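Local atomic coordinates of chitinase (Chromobacterium violaceum, PDB entry 4TXG), a protein that probably binds chitin and hydrolyses its glycosidic bonds, contributing to chitin breakdown. Residues G450-P453 with A454-N458; G518-P521 with M522-K526; G534-L537 with A538-I542. All coordinates share one frame; numbering follows the deposited sequence.

How the interactions relate
The three contacts follow one another along the chain, all inside the glycosyl hydrolase family 18 region. Interaction 1 forms the entry to strand 457-462, one of the eight parallel barrel strands, and lies nearest the middle of the chain. Interactions 2 and 3 come later, between strands 457-462 and 599-603, in an excursion that also supplies the antiparallel sheet of 466-468, 556-560, 565-570 and 575-578. Centres of interactions 1 and 2 are 31 Å apart, those of 1 and 3 42 Å. Interactions 2 and 3, 13 Å between centres, touch: His-524 ND1 hydrogen-bonds Tyr-536 OH at 2.7 Å, tying the start of helix 522-530 to the loop after it.

Interaction 1 (G450-P453 with A454-N458); sequences GGLP and ASRVN
Pro-453 and Leu-452 brace Arg-456 across a tight turn in the family 18 TIM barrel, where the chain leaves helix 441-448 and enters barrel strand 457-462. With strand 391-395, that helix and strand complete a beta-alpha-beta crossover. The turn is 3-10 in character. Pro-453 O accepts the N-H of Arg-456 at 3.0 Å, nearly straight at 163°, although the donor stands well above the carbonyl plane. Val-457 N bonds back to Ala-454 O in the next step.

Pro-453 presents its pyrrolidine ring to the aliphatic part of the arginine: CG lies 3.7 Å from Arg-456 CD. The same CG comes within 3.6 Å of Ser-455 OG, so the ring is touched by successive residues of the turn. Farther along, Pro-453 CD approaches Arg-456 NH1 obliquely to the guanidinium plane.

Leu-452 meets Arg-456 at about a right angle. Leu-452 CD2 sits over the centre of one guanidinium face, 3.3 Å from Arg-456 CZ. A bend in the arginine chain at chi3 (56°) carries the flat group back over this methyl, which covers a face that offers no N-H, while the N-H groups are directed round the rim to oxygens. NH2 binds Leu-389 O and NH1 binds Glu-124 O; NE makes a weaker bond to Asp-390 O. A water links the two segments as well, donating to Gly-451 O and accepting from Arg-456 NH1. The carbonyl oxygens gathered round the group would be expected to stabilise its buried positive charge.

The other leucine methyl turns to the strand. Leu-452 packs also on Val-392 of the neighbouring strand, and its CD1 rests 3.8 Å from Val-457 CG2.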
# COMPACT_ATOMS: atom_id res chain seq x y z
N GLY A 450 -3.16 4.70 12.53
CA GLY A 450 -3.68 5.97 13.00
C GLY A 450 -5.12 6.16 12.54
O GLY A 450 -5.94 6.73 13.27
N GLY A 451 -5.43 5.68 11.34
CA GLY A 451 -6.75 5.91 10.76
C GLY A 451 -7.49 4.65 10.35
O GLY A 451 -8.57 4.74 9.76
N LEU A 452 -6.92 3.49 10.66
CA LEU A 452 -7.51 2.18 10.30
C LEU A 452 -7.36 1.16 11.43
O LEU A 452 -6.34 1.14 12.11
CB LEU A 452 -6.83 1.59 9.05
CG LEU A 452 -7.07 2.27 7.69
CD1 LEU A 452 -6.17 1.62 6.64
CD2 LEU A 452 -8.54 2.17 7.29
N PRO A 453 -8.36 0.28 11.60
CA PRO A 453 -8.13 -0.89 12.45
C PRO A 453 -7.17 -1.87 11.76
O PRO A 453 -7.06 -1.83 10.53
CB PRO A 453 -9.52 -1.51 12.59
CG PRO A 453 -10.18 -1.16 11.26
CD PRO A 453 -9.69 0.25 10.96
N ALA A 454 -6.51 -2.73 12.53
CA ALA A 454 -5.55 -3.67 11.97
C ALA A 454 -6.19 -4.54 10.89
O ALA A 454 -5.54 -4.90 9.91
CB ALA A 454 -4.95 -4.55 13.08
N SER A 455 -7.47 -4.84 11.06
CA SER A 455 -8.20 -5.69 10.12
C SER A 455 -8.30 -5.09 8.70
O SER A 455 -8.57 -5.81 7.75
CB SER A 455 -9.60 -5.99 10.65
OG SER A 455 -10.33 -4.78 10.86
N ARG A 456 -8.08 -3.79 8.57
CA ARG A 456 -8.19 -3.15 7.26
C ARG A 456 -6.83 -2.75 6.70
O ARG A 456 -6.74 -1.96 5.78
CB ARG A 456 -9.13 -1.92 7.34
CG ARG A 456 -10.60 -2.35 7.52
CD ARG A 456 -11.58 -1.21 7.83
NE ARG A 456 -11.55 -0.15 6.83
CZ ARG A 456 -11.68 1.13 7.13
NH1 ARG A 456 -11.87 1.50 8.40
NH2 ARG A 456 -11.62 2.06 6.18
N VAL A 457 -5.77 -3.34 7.26
CA VAL A 457 -4.41 -3.10 6.76
C VAL A 457 -3.76 -4.40 6.31
O VAL A 457 -3.79 -5.39 7.05
CB VAL A 457 -3.51 -2.44 7.84
CG1 VAL A 457 -2.11 -2.17 7.28
CG2 VAL A 457 -4.14 -1.14 8.35
N ASN A 458 -3.17 -4.41 5.12
CA ASN A 458 -2.35 -5.54 4.67
C ASN A 458 -0.97 -5.04 4.28
O ASN A 458 -0.85 -4.01 3.64
CB ASN A 458 -3.01 -6.26 3.50
CG ASN A 458 -4.48 -6.52 3.75
OD1 ASN A 458 -4.86 -7.45 4.45
ND2 ASN A 458 -5.32 -5.66 3.20
O HOH W 1 -11.11 4.25 8.53

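Interaction 2 (G518-P521 with M522-K526); sequences GSNP and MWHAK
Pro-521 lies against the indole face of Trp-523, two residues on, in a CH-pi contact. Pro-521 CG stands 3.4 Å from the centroid of the six-membered ring of Trp-523 and only 9° off the ring normal, so this carbon is almost directly above the centre. Pro-521 CB takes the neighbouring place, 3.4 Å from Trp-523 CE2, and the pyrrolidine therefore spans the bond shared by the two indole rings. The tryptophan reaches this position with an unusual chi1 of 29°, short of a fully staggered torsion, which folds the ring back over the proline. NE1 is fixed by Ala-606 O, and the indole also packs on Tyr-609 and Tyr-622.

Backbone hydrogen bonds start the helix. Pro-521 occupies the N-cap position of helix 522-530, in the excursion after barrel strand 457-462 that probably corresponds to the insertion domain of many family 18 chitinases. Its carbonyl oxygen takes the N-H of Ala-525 at 3.3 Å, in the carbonyl plane, and a weak second bond from His-524 N at 3.0 Å. Met-522 O then accepts from Lys-526 N, the next helical rung.

The polar contact is between Asn-520 and His-524. Asn-520 OD1 comes to the edge of the imidazole, near its plane, 3.3 Å from His-524 CD2; amide and ring planes are 43° apart. The histidine swings to that spot with CG opposite its own N (chi1 -177°). Beyond the two segments, His-524 ND1 pairs with Tyr-536 OH and NE2 with Ile-501 O. Asn-520 uses OD1 for the N-H of Ile-504 and ND2 for the carbonyl of Asp-502.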
# COMPACT_ATOMS: atom_id res chain seq x y z
N GLY A 518 19.28 -4.35 -10.88
CA GLY A 518 19.32 -5.58 -10.11
C GLY A 518 17.96 -6.22 -9.86
O GLY A 518 17.72 -6.76 -8.78
N SER A 519 17.08 -6.15 -10.86
CA SER A 519 15.71 -6.67 -10.73
C SER A 519 15.59 -8.07 -11.29
O SER A 519 15.83 -8.29 -12.48
CB SER A 519 14.70 -5.77 -11.46
OG SER A 519 14.72 -4.45 -10.94
N ASN A 520 15.18 -9.01 -10.44
CA ASN A 520 15.07 -10.42 -10.80
C ASN A 520 13.88 -11.05 -10.09
O ASN A 520 13.54 -10.64 -8.99
CB ASN A 520 16.32 -11.21 -10.40
CG ASN A 520 17.60 -10.60 -10.92
OD1 ASN A 520 17.97 -10.81 -12.07
ND2 ASN A 520 18.30 -9.87 -10.05
N PRO A 521 13.27 -12.09 -10.69
CA PRO A 521 12.31 -12.89 -9.93
C PRO A 521 13.06 -13.68 -8.86
O PRO A 521 14.25 -13.95 -9.05
CB PRO A 521 11.71 -13.82 -10.98
CG PRO A 521 12.81 -13.99 -12.00
CD PRO A 521 13.49 -12.62 -12.04
N MET A 522 12.40 -14.05 -7.76
CA MET A 522 13.13 -14.75 -6.70
C MET A 522 13.62 -16.14 -7.14
O MET A 522 14.61 -16.64 -6.59
CB MET A 522 12.27 -14.85 -5.43
CG MET A 522 12.49 -13.66 -4.47
SD MET A 522 14.23 -13.34 -4.12
CE MET A 522 14.72 -14.93 -3.45
N TRP A 523 12.98 -16.77 -8.13
CA TRP A 523 13.55 -18.03 -8.62
C TRP A 523 14.93 -17.82 -9.22
O TRP A 523 15.82 -18.66 -9.07
CB TRP A 523 12.66 -18.74 -9.65
CG TRP A 523 11.76 -17.91 -10.55
CD1 TRP A 523 10.51 -17.44 -10.24
CD2 TRP A 523 11.99 -17.54 -11.92
NE1 TRP A 523 9.97 -16.77 -11.32
CE2 TRP A 523 10.86 -16.81 -12.36
CE3 TRP A 523 13.06 -17.72 -12.81
CZ2 TRP A 523 10.76 -16.27 -13.65
CZ3 TRP A 523 12.96 -17.19 -14.09
CH2 TRP A 523 11.82 -16.47 -14.50
N HIS A 524 15.14 -16.69 -9.89
CA HIS A 524 16.45 -16.45 -10.46
C HIS A 524 17.47 -16.18 -9.35
O HIS A 524 18.59 -16.68 -9.41
CB HIS A 524 16.43 -15.30 -11.48
CG HIS A 524 17.76 -15.09 -12.14
ND1 HIS A 524 18.40 -16.08 -12.85
CD2 HIS A 524 18.58 -14.01 -12.17
CE1 HIS A 524 19.55 -15.61 -13.31
NE2 HIS A 524 19.69 -14.37 -12.90
N ALA A 525 17.08 -15.43 -8.32
CA ALA A 525 17.95 -15.20 -7.18
C ALA A 525 18.31 -16.52 -6.47
O ALA A 525 19.43 -16.68 -5.97
CB ALA A 525 17.30 -14.23 -6.20
N LYS A 526 17.37 -17.45 -6.43
CA LYS A 526 17.63 -18.75 -5.82
C LYS A 526 18.62 -19.56 -6.67
O LYS A 526 19.47 -20.28 -6.13
CB LYS A 526 16.32 -19.53 -5.61
CG LYS A 526 15.52 -19.01 -4.40
CD LYS A 526 16.22 -19.44 -3.11
CE LYS A 526 15.98 -18.50 -1.94
NZ LYS A 526 16.83 -18.91 -0.76

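Interaction 3 (G534-L537 with A538-I542); sequences GSYL and AAYGI
Ala-538 follows directly on Leu-537, the end of the type I turn that starts at Gly-534, and its N lies 3.3 Å from Tyr-536 O at an angle too poor for a hydrogen bond. A water instead joins Ala-538 N to Ser-535 O, accepting from the amide at 3.0 Å and donating to the carbonyl; Ser-535 and Tyr-536 are the middle residues of the turn. Ala-539 N makes a weak bond to Tyr-536 O, and its CB touches the same oxygen at 3.4 Å. Tyr-540 N reaches Leu-537 O at 3.0 Å, from above the carbonyl plane. The Tyr-540 ring turns back beside Tyr-536, CE2 lying 4.4 Å from Tyr-536 CD1, while its OH hydrogen-bonds Trp-505 NE1. Gly-541 takes a positive phi (75°) and returns its N-H to Ala-538 O at 2.9 Å. Ile-542 N then closes on Leu-537 O at 3.1 Å, from the opposite face of the carbonyl to Tyr-540, so two amides grip this oxygen. Ile-542 CD1 comes to 4.3 Å from Leu-537 CD2. The paired bonds from Ile-542 to Leu-537 and from Gly-541 to Ala-538, with Gly-541 in the left-handed backbone conformation and the apolar pair flanking it, make a Schellman motif that ends the 3-10 segment 538-540.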
# COMPACT_ATOMS: atom_id res chain seq x y z
N GLY A 534 20.61 -20.28 -15.00
CA GLY A 534 19.22 -20.29 -15.45
C GLY A 534 19.09 -20.58 -16.94
O GLY A 534 19.59 -19.82 -17.77
N SER A 535 18.40 -21.66 -17.27
CA SER A 535 18.27 -22.09 -18.67
C SER A 535 17.34 -21.17 -19.47
O SER A 535 17.30 -21.24 -20.71
CB SER A 535 17.74 -23.52 -18.74
OG SER A 535 16.43 -23.60 -18.20
N TYR A 536 16.61 -20.32 -18.76
CA TYR A 536 15.65 -19.39 -19.35
C TYR A 536 16.26 -18.07 -19.85
O TYR A 536 15.55 -17.23 -20.38
CB TYR A 536 14.57 -19.06 -18.29
CG TYR A 536 15.18 -18.86 -16.92
CD1 TYR A 536 15.88 -17.70 -16.62
CD2 TYR A 536 15.12 -19.86 -15.95
CE1 TYR A 536 16.49 -17.52 -15.38
CE2 TYR A 536 15.70 -19.68 -14.70
CZ TYR A 536 16.39 -18.51 -14.43
OH TYR A 536 16.98 -18.34 -13.19
N LEU A 537 17.57 -17.88 -19.67
CA LEU A 537 18.17 -16.59 -20.00
C LEU A 537 17.94 -16.20 -21.46
O LEU A 537 17.56 -15.07 -21.75
CB LEU A 537 19.67 -16.59 -19.71
CG LEU A 537 20.12 -16.55 -18.25
CD1 LEU A 537 21.64 -16.39 -18.18
CD2 LEU A 537 19.41 -15.45 -17.44
N ALA A 538 18.15 -17.15 -22.37
CA ALA A 538 18.00 -16.89 -23.79
C ALA A 538 16.56 -16.48 -24.11
O ALA A 538 16.32 -15.62 -24.97
CB ALA A 538 18.40 -18.11 -24.61
N ALA A 539 15.60 -17.06 -23.40
CA ALA A 539 14.18 -16.74 -23.62
C ALA A 539 13.86 -15.29 -23.24
O ALA A 539 12.85 -14.75 -23.70
CB ALA A 539 13.29 -17.70 -22.83
N TYR A 540 14.70 -14.67 -22.42
CA TYR A 540 14.55 -13.26 -22.06
C TYR A 540 15.35 -12.36 -23.00
O TYR A 540 15.45 -11.15 -22.78
CB TYR A 540 14.97 -13.01 -20.61
CG TYR A 540 13.87 -13.32 -19.61
CD1 TYR A 540 12.73 -12.54 -19.54
CD2 TYR A 540 13.98 -14.41 -18.76
CE1 TYR A 540 11.71 -12.83 -18.65
CE2 TYR A 540 12.96 -14.72 -17.86
CZ TYR A 540 11.83 -13.92 -17.81
OH TYR A 540 10.83 -14.21 -16.92
N GLY A 541 15.91 -12.95 -24.05
CA GLY A 541 16.71 -12.20 -25.01
C GLY A 541 18.08 -11.86 -24.45
O GLY A 541 18.74 -10.93 -24.91
N ILE A 542 18.51 -12.62 -23.46
CA ILE A 542 19.79 -12.37 -22.80
C ILE A 542 20.84 -13.33 -23.35
O ILE A 542 20.74 -14.53 -23.16
CB ILE A 542 19.67 -12.54 -21.27
CG1 ILE A 542 18.74 -11.47 -20.69
CG2 ILE A 542 21.04 -12.47 -20.63
CD1 ILE A 542 18.39 -11.68 -19.23
O HOH W 2 16.02 -19.95 -22.66
O HOH W 3 19.73 -19.68 -21.79